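Local coordinates for cellulosomal scaffoldin adaptor protein B (Acetivibrio cellulolyticus, PDB 3FNK), which serves as a cellulosomal adaptor scaffoldin, of which this chain is the second type II cohesin, a dockerin-binding module, at residues L4-Y16 with I26-N38. Numbering follows the deposited sequence. Where two conformers were deposited one is given.
Sequences LDMIKASYITMGY and IIKATVKINKITN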
loop_
_atom_site.group_PDB
_atom_site.type_symbol
_atom_site.label_atom_id
_atom_site.label_comp_id
_atom_site.label_asym_id
_atom_site.label_seq_id
_atom_site.Cartn_x
_atom_site.Cartn_y
_atom_site.Cartn_z
ATOM N N LEU A 4 -12.371 -9.944 -9.770
ATOM C CA LEU A 4 -11.935 -8.639 -10.262
ATOM C C LEU A 4 -12.697 -7.464 -9.596
ATOM O O LEU A 4 -13.703 -7.681 -8.903
ATOM C CB LEU A 4 -11.957 -8.581 -11.804
ATOM C CG LEU A 4 -13.213 -8.357 -12.653
ATOM C CD1 LEU A 4 -13.496 -9.534 -13.558
ATOM C CD2 LEU A 4 -14.433 -7.968 -11.823
ATOM N N ASP A 5 -12.212 -6.237 -9.790
ATOM C CA ASP A 5 -12.824 -5.034 -9.181
ATOM C C ASP A 5 -13.868 -4.329 -10.101
ATOM O O ASP A 5 -14.066 -4.769 -11.254
ATOM C CB ASP A 5 -11.732 -4.085 -8.638
ATOM C CG ASP A 5 -10.861 -4.736 -7.524
ATOM O OD1 ASP A 5 -11.395 -5.270 -6.504
ATOM O OD2 ASP A 5 -9.614 -4.694 -7.660
ATOM N N MET A 6 -14.515 -3.261 -9.592
ATOM C CA MET A 6 -15.831 -2.668 -10.094
ATOM C C MET A 6 -17.017 -2.984 -9.130
ATOM O O MET A 6 -18.104 -3.406 -9.565
ATOM C CB MET A 6 -16.177 -3.110 -11.520
ATOM C CG MET A 6 -15.416 -2.352 -12.647
ATOM S SD MET A 6 -16.029 -0.661 -13.009
ATOM C CE MET A 6 -15.032 0.382 -11.916
ATOM N N ILE A 7 -16.788 -2.715 -7.835
ATOM C CA ILE A 7 -17.328 -3.474 -6.682
ATOM C C ILE A 7 -17.936 -2.546 -5.644
ATOM O O ILE A 7 -17.422 -1.467 -5.428
ATOM C CB ILE A 7 -16.168 -4.263 -6.009
ATOM C CG1 ILE A 7 -15.823 -5.480 -6.865
ATOM C CG2 ILE A 7 -16.484 -4.682 -4.573
ATOM C CD1 ILE A 7 -14.645 -6.218 -6.373
ATOM N N LYS A 8 -19.019 -2.957 -4.995
ATOM C CA LYS A 8 -19.688 -2.051 -4.036
ATOM C C LYS A 8 -19.130 -2.058 -2.598
ATOM O O LYS A 8 -19.332 -1.085 -1.866
ATOM C CB LYS A 8 -21.206 -2.261 -4.008
ATOM C CG LYS A 8 -21.855 -2.147 -5.382
ATOM C CD LYS A 8 -23.271 -1.603 -5.284
ATOM C CE LYS A 8 -23.755 -1.183 -6.672
ATOM N NZ LYS A 8 -24.833 -0.131 -6.629
ATOM N N ALA A 9 -18.448 -3.135 -2.202
ATOM C CA ALA A 9 -17.941 -3.294 -0.824
ATOM C C ALA A 9 -16.724 -2.368 -0.591
ATOM O O ALA A 9 -16.017 -2.010 -1.541
ATOM C CB ALA A 9 -17.556 -4.744 -0.567
ATOM N N SER A 10 -16.523 -1.948 0.651
ATOM C CA SER A 10 -15.359 -1.132 1.018
ATOM C C SER A 10 -14.152 -2.033 1.165
ATOM O O SER A 10 -14.234 -3.099 1.800
ATOM C CB SER A 10 -15.624 -0.401 2.329
ATOM O OG SER A 10 -16.698 0.485 2.141
ATOM N N TYR A 11 -13.024 -1.628 0.583
ATOM C CA TYR A 11 -11.803 -2.417 0.779
ATOM C C TYR A 11 -10.518 -1.602 0.647
ATOM O O TYR A 11 -10.530 -0.426 0.265
ATOM C CB TYR A 11 -11.744 -3.562 -0.220
ATOM C CG TYR A 11 -11.779 -3.119 -1.645
ATOM C CD1 TYR A 11 -10.633 -2.661 -2.272
ATOM C CD2 TYR A 11 -12.955 -3.215 -2.402
ATOM C CE1 TYR A 11 -10.665 -2.268 -3.604
ATOM C CE2 TYR A 11 -12.997 -2.831 -3.732
ATOM C CZ TYR A 11 -11.843 -2.359 -4.325
ATOM O OH TYR A 11 -11.847 -1.958 -5.651
ATOM N N ILE A 12 -9.434 -2.272 0.975
ATOM C CA ILE A 12 -8.110 -1.874 0.572
ATOM C C ILE A 12 -7.469 -3.046 -0.126
ATOM O O ILE A 12 -7.575 -4.197 0.321
ATOM C CB ILE A 12 -7.236 -1.360 1.783
ATOM C CG1 ILE A 12 -5.852 -0.903 1.286
ATOM C CG2 ILE A 12 -7.168 -2.390 2.902
ATOM C CD1 ILE A 12 -4.985 -0.148 2.377
ATOM N N THR A 13 -6.787 -2.773 -1.226
ATOM C CA THR A 13 -6.120 -3.862 -1.879
ATOM C C THR A 13 -4.778 -3.445 -2.490
ATOM O O THR A 13 -4.399 -2.264 -2.446
ATOM C CB THR A 13 -7.073 -4.515 -2.944
ATOM O OG1 THR A 13 -6.637 -5.857 -3.209
ATOM C CG2 THR A 13 -7.087 -3.716 -4.197
ATOM N N MET A 14 -4.064 -4.436 -3.030
ATOM C CA MET A 14 -2.924 -4.207 -3.945
ATOM C C MET A 14 -3.226 -4.774 -5.342
ATOM O O MET A 14 -3.594 -5.948 -5.441
ATOM C CB MET A 14 -1.679 -4.883 -3.365
ATOM C CG MET A 14 -0.371 -4.436 -3.988
ATOM S SD MET A 14 0.979 -5.350 -3.240
ATOM C CE MET A 14 0.821 -4.840 -1.519
ATOM N N GLY A 15 -3.073 -3.964 -6.395
ATOM C CA GLY A 15 -3.105 -4.459 -7.788
ATOM C C GLY A 15 -1.728 -4.420 -8.477
ATOM O O GLY A 15 -0.908 -3.533 -8.170
ATOM N N TYR A 16 -1.466 -5.383 -9.368
ATOM C CA TYR A 16 -0.230 -5.435 -10.188
ATOM C C TYR A 16 -0.463 -4.961 -11.584
ATOM O O TYR A 16 -1.516 -5.215 -12.155
ATOM C CB TYR A 16 0.319 -6.844 -10.290
ATOM C CG TYR A 16 0.591 -7.487 -8.970
ATOM C CD1 TYR A 16 1.298 -6.807 -7.983
ATOM C CD2 TYR A 16 0.157 -8.796 -8.700
ATOM C CE1 TYR A 16 1.543 -7.390 -6.758
ATOM C CE2 TYR A 16 0.416 -9.402 -7.458
ATOM C CZ TYR A 16 1.110 -8.684 -6.502
ATOM O OH TYR A 16 1.395 -9.230 -5.262
ATOM N N ILE A 26 10.572 -5.361 -13.543
ATOM C CA ILE A 26 9.847 -4.750 -12.419
ATOM C C ILE A 26 8.329 -4.811 -12.617
ATOM O O ILE A 26 7.802 -4.450 -13.684
ATOM C CB ILE A 26 10.252 -3.260 -12.159
ATOM C CG1 ILE A 26 9.887 -2.370 -13.358
ATOM C CG2 ILE A 26 11.742 -3.137 -11.812
ATOM C CD1 ILE A 26 9.177 -1.088 -12.975
ATOM N N ILE A 27 7.637 -5.281 -11.586
ATOM C CA ILE A 27 6.174 -5.212 -11.510
ATOM C C ILE A 27 5.850 -4.055 -10.557
ATOM O O ILE A 27 6.417 -3.993 -9.443
ATOM C CB ILE A 27 5.590 -6.489 -10.911
ATOM C CG1 ILE A 27 5.981 -7.712 -11.759
ATOM C CG2 ILE A 27 4.069 -6.370 -10.777
ATOM C CD1 ILE A 27 6.024 -9.012 -10.973
ATOM N N LYS A 28 4.975 -3.139 -10.973
ATOM C CA LYS A 28 4.469 -2.170 -10.017
ATOM C C LYS A 28 3.196 -2.596 -9.279
ATOM O O LYS A 28 2.177 -2.955 -9.894
ATOM C CB LYS A 28 4.382 -0.750 -10.564
ATOM C CG LYS A 28 3.497 -0.507 -11.714
ATOM C CD LYS A 28 4.120 0.625 -12.573
ATOM C CE LYS A 28 5.494 0.190 -13.055
ATOM N NZ LYS A 28 6.330 1.276 -13.685
ATOM N N ALA A 29 3.315 -2.592 -7.951
ATOM C CA ALA A 29 2.244 -2.941 -7.034
ATOM C C ALA A 29 1.671 -1.647 -6.488
ATOM O O ALA A 29 2.421 -0.810 -5.969
ATOM C CB ALA A 29 2.780 -3.804 -5.921
ATOM N N THR A 30 0.360 -1.472 -6.662
ATOM C CA THR A 30 -0.367 -0.253 -6.277
ATOM C C THR A 30 -1.336 -0.569 -5.124
ATOM O O THR A 30 -2.183 -1.468 -5.245
ATOM C CB THR A 30 -1.158 0.326 -7.438
ATOM O OG1 THR A 30 -0.267 0.642 -8.512
ATOM C CG2 THR A 30 -1.901 1.571 -7.023
ATOM N N VAL A 31 -1.179 0.152 -4.006
ATOM C CA VAL A 31 -2.065 0.027 -2.847
ATOM C C VAL A 31 -3.177 1.013 -3.168
ATOM O O VAL A 31 -2.903 2.139 -3.558
ATOM C CB VAL A 31 -1.348 0.394 -1.500
ATOM C CG1 VAL A 31 -2.339 0.403 -0.313
ATOM C CG2 VAL A 31 -0.198 -0.559 -1.213
ATOM N N LYS A 32 -4.432 0.587 -3.011
ATOM C CA LYS A 32 -5.571 1.392 -3.405
ATOM C C LYS A 32 -6.815 1.017 -2.584
ATOM O O LYS A 32 -6.923 -0.098 -2.053
ATOM C CB LYS A 32 -5.840 1.187 -4.899
ATOM C CG LYS A 32 -6.100 -0.293 -5.271
ATOM C CD LYS A 32 -6.090 -0.409 -6.802
ATOM C CE LYS A 32 -6.258 -1.831 -7.284
ATOM N NZ LYS A 32 -6.360 -1.744 -8.795
ATOM N N ILE A 33 -7.754 1.944 -2.485
ATOM C CA ILE A 33 -8.876 1.750 -1.600
ATOM C C ILE A 33 -10.164 2.043 -2.333
ATOM O O ILE A 33 -10.181 2.716 -3.361
ATOM C CB ILE A 33 -8.830 2.643 -0.344
ATOM C CG1 ILE A 33 -8.591 4.126 -0.713
ATOM C CG2 ILE A 33 -7.783 2.156 0.613
ATOM C CD1 ILE A 33 -9.021 5.161 0.439
ATOM N N ASN A 34 -11.244 1.525 -1.754
ATOM C CA ASN A 34 -12.564 1.686 -2.298
ATOM C C ASN A 34 -13.503 1.972 -1.166
ATOM O O ASN A 34 -13.612 1.184 -0.203
ATOM C CB ASN A 34 -13.007 0.426 -3.084
ATOM C CG ASN A 34 -14.328 0.642 -3.829
ATOM O OD1 ASN A 34 -14.448 1.573 -4.617
ATOM N ND2 ASN A 34 -15.344 -0.165 -3.507
ATOM N N LYS A 35 -14.148 3.127 -1.286
ATOM C CA LYS A 35 -15.221 3.581 -0.404
ATOM C C LYS A 35 -14.899 3.529 1.094
ATOM O O LYS A 35 -15.629 2.930 1.901
ATOM C CB LYS A 35 -16.537 2.875 -0.741
ATOM C CG LYS A 35 -17.054 3.242 -2.116
ATOM C CD LYS A 35 -18.571 2.970 -2.221
ATOM C CE LYS A 35 -18.835 1.528 -2.397
ATOM N NZ LYS A 35 -20.310 1.150 -2.535
ATOM N N ILE A 36 -13.799 4.184 1.451
ATOM C CA ILE A 36 -13.422 4.331 2.844
ATOM C C ILE A 36 -13.921 5.706 3.293
ATOM O O ILE A 36 -13.467 6.739 2.785
ATOM C CB ILE A 36 -11.888 4.172 3.047
ATOM C CG1 ILE A 36 -11.375 2.840 2.458
ATOM C CG2 ILE A 36 -11.507 4.301 4.547
ATOM C CD1 ILE A 36 -11.944 1.540 3.058
ATOM N N THR A 37 -14.853 5.718 4.244
ATOM C CA THR A 37 -15.567 6.930 4.653
ATOM C C THR A 37 -14.621 7.958 5.300
ATOM O O THR A 37 -13.961 7.652 6.302
ATOM C CB THR A 37 -16.676 6.549 5.660
ATOM O OG1 THR A 37 -17.578 5.638 5.012
ATOM C CG2 THR A 37 -17.466 7.772 6.095
ATOM N N ASN A 38 -14.567 9.162 4.723
ATOM C CA ASN A 38 -13.786 10.271 5.285
ATOM C C ASN A 38 -12.307 9.956 5.493
ATOM O O ASN A 38 -11.679 10.440 6.429
ATOM C CB ASN A 38 -14.484 10.776 6.568
ATOM C CG ASN A 38 -15.836 11.464 6.262
ATOM O OD1 ASN A 38 -16.030 11.962 5.162
ATOM N ND2 ASN A 38 -16.763 11.467 7.228
HETATM O O HOH W 1 0.270 -1.505 -10.102
#
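The first β-hairpin of the cohesin β-sandwich pairs strands 11-16 and 26-34 antiparallel, with Y11–N34, T13–K32 and G15–T30 as hydrogen-bonded pairs and I12–I33, M14–V31 and Y16–A29 as non-hydrogen-bonded ones. Two backbone bonds link each hydrogen-bonded pair, among them T13 N to K32 O at 2.8 Å. Side chains of Y11, T13, K32 and N34 share one face. N34 CB sits over the Y11 ring, a CH-pi contact 3.4 Å from the ring centroid, displaced toward the CE2–CZ rim. N34 turns its amide away from its own backbone nitrogen (chi1 -172°), which carries it past the ring to the 7-9 loop: ND2 donates 2.8 Å to A9 O, which lies near the amide plane, and only weakly to I7 O. The tie between strand end and loop therefore rests mainly on A9. Next to it, S10 OG donates 2.7 Å to K35 O. K32 stretches alongside T13, CG and CE both touching T13 CG2, and reaches over G15, which has no side chain in its path; D5 lies near its NZ, beyond salt-bridge range. A water bridges the strands, accepting from T30 OG1 and donating to G15 O. The other face is apolar: I12 CG1 meets I33 CG2 at 3.7 Å, I12 CD1 meets V31 CG1, and M14 SD rests on A29 CB (3.6 Å), which also lies at the edge of the Y16 ring, in its plane. This face packs into the sandwich, I12 against V44 and M14 against I46 of strand 39-47, I12 also against L152 of strand 150-154. Strand 165-167 runs parallel beside 11-16, where T13 OG1 bonds I167 O, and strand 118-127 pairs antiparallel with 26-34.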